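Local coordinates for secreted effector protein sseI (Salmonella enterica subsp. enterica serovar Typhimurium, PDB 4G29), which is a Salmonella virulence effector whose catalytic domain belongs to the cysteine protease superfamily, with a papain-like fold, at residues Leu113-Ser116 and Cys122-Arg125. Sequence-based numbering, arbitrary orientation.
Sequences LILS and CKYR
Lys123 has its CG anti to the backbone N (chi1 -165°), which sets CG against Leu113, while its CB meets Leu115 directly from its place on the helix. Both leucines carry CG anti to the carbonyl carbon (chi1 -55° for Leu113), and each extends its CD1 methyl to the helix. Leu113 CD1 is shared: it approaches Tyr124 CE1 at 3.9 Å, oblique to the ring, and Lys123 CG at 4.1 Å. Leu115 CD1 rests 4.0 Å from Lys123 CB, where the two side chains run at about a right angle.

The nearest pair of CA atoms, in Leu113 and Lys123, is 9.0 Å apart; between these two segments the contact is made by side chains, with no hydrogen bond across it. The buried surface is modest, 147 Å² over both sides, yet all four touching residues are buried. Lys123 contributes here through its aliphatic stem; beyond it the chain bends at chi2, and its NZ reaches a weak hydrogen bond with Asn11 OD1.

The polar end of Tyr124 is satisfied beyond the contact, its OH hydrogen-bonding to Asp95 OD2. Leu113 also touches Asp95 and pairs with it through the backbone, so the methyl beside Tyr124 CE1 and the hydroxyl's partner belong to one cluster. Trp120 meets the tyrosine ring with its own.

Strand 113-116 forms an outer edge of the antiparallel sheet, next to strand 90-95, and leads directly into helix 117-126, with Ser116 as N-cap. The helix following this edge strand packs back on it through Leu113, Leu115, the Lys123 stem and Tyr124, within a papain-like fold where Asp95 is probably the acid of a Cys42-His80-Asp95 catalytic triad.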
loop_
_atom_site.group_PDB
_atom_site.type_symbol
_atom_site.label_atom_id
_atom_site.label_comp_id
_atom_site.label_asym_id
_atom_site.label_seq_id
_atom_site.Cartn_x
_atom_site.Cartn_y
_atom_site.Cartn_z
ATOM N N LEU A 113 8.232 -0.604 3.854
ATOM C CA LEU A 113 7.728 -1.837 4.464
ATOM C C LEU A 113 7.889 -2.987 3.478
ATOM O O LEU A 113 7.552 -2.870 2.334
ATOM C CB LEU A 113 6.225 -1.710 4.773
ATOM C CG LEU A 113 5.796 -0.529 5.631
ATOM C CD1 LEU A 113 4.256 -0.481 5.718
ATOM C CD2 LEU A 113 6.522 -0.524 6.985
ATOM N N ILE A 114 8.387 -4.115 3.982
ATOM C CA ILE A 114 8.262 -5.408 3.280
ATOM C C ILE A 114 7.835 -6.394 4.384
ATOM O O ILE A 114 8.637 -6.761 5.263
ATOM C CB ILE A 114 9.574 -5.841 2.625
ATOM C CG1 ILE A 114 10.102 -4.783 1.651
ATOM C CG2 ILE A 114 9.394 -7.226 1.853
ATOM C CD1 ILE A 114 11.491 -5.112 1.079
ATOM N N LEU A 115 6.574 -6.799 4.340
ATOM C CA LEU A 115 5.927 -7.463 5.437
ATOM C C LEU A 115 5.048 -8.579 4.952
ATOM O O LEU A 115 4.638 -8.575 3.816
ATOM C CB LEU A 115 5.047 -6.507 6.235
ATOM C CG LEU A 115 5.733 -5.377 7.034
ATOM C CD1 LEU A 115 4.722 -4.420 7.565
ATOM C CD2 LEU A 115 6.521 -6.029 8.205
ATOM N N SER A 116 4.693 -9.530 5.817
ATOM C CA SER A 116 3.592 -10.417 5.409
ATOM C C SER A 116 2.306 -9.606 5.241
ATOM O O SER A 116 2.195 -8.480 5.745
ATOM C CB SER A 116 3.339 -11.527 6.418
ATOM O OG SER A 116 2.642 -11.036 7.568
ATOM N N CYS A 122 -1.650 -4.927 10.000
ATOM C CA CYS A 122 -1.363 -4.586 11.370
ATOM C C CYS A 122 -0.647 -3.269 11.453
ATOM O O CYS A 122 -1.030 -2.412 12.250
ATOM C CB CYS A 122 -0.552 -5.705 12.015
ATOM S SG CYS A 122 -1.656 -7.113 12.432
ATOM N N LYS A 123 0.330 -3.077 10.575
ATOM C CA LYS A 123 1.116 -1.838 10.559
ATOM C C LYS A 123 0.233 -0.601 10.266
ATOM O O LYS A 123 0.321 0.426 10.963
ATOM C CB LYS A 123 2.240 -1.913 9.528
ATOM C CG LYS A 123 3.302 -0.823 9.694
ATOM C CD LYS A 123 4.218 -1.101 10.862
ATOM C CE LYS A 123 5.280 -0.048 11.037
ATOM N NZ LYS A 123 6.164 -0.277 12.249
ATOM N N TYR A 124 -0.640 -0.704 9.269
ATOM C CA TYR A 124 -1.544 0.377 8.905
ATOM C C TYR A 124 -2.563 0.622 9.991
ATOM O O TYR A 124 -2.819 1.759 10.330
ATOM C CB TYR A 124 -2.192 0.149 7.521
ATOM C CG TYR A 124 -1.341 0.670 6.392
ATOM C CD1 TYR A 124 -0.189 0.006 5.994
ATOM C CD2 TYR A 124 -1.680 1.866 5.767
ATOM C CE1 TYR A 124 0.607 0.497 4.953
ATOM C CE2 TYR A 124 -0.862 2.400 4.742
ATOM C CZ TYR A 124 0.257 1.672 4.333
ATOM O OH TYR A 124 1.046 2.189 3.310
ATOM N N ARG A 125 -3.074 -0.443 10.598
ATOM C CA ARG A 125 -3.971 -0.262 11.747
ATOM C C ARG A 125 -3.350 0.469 12.927
ATOM O O ARG A 125 -4.018 1.302 13.541
ATOM C CB ARG A 125 -4.524 -1.598 12.194
ATOM C CG ARG A 125 -5.479 -2.188 11.202
ATOM C CD ARG A 125 -6.094 -3.464 11.769
ATOM N NE ARG A 125 -7.020 -4.103 10.839
ATOM C CZ ARG A 125 -7.405 -5.383 10.884
ATOM N NH1 ARG A 125 -6.932 -6.231 11.808
ATOM N NH2 ARG A 125 -8.233 -5.847 9.952
#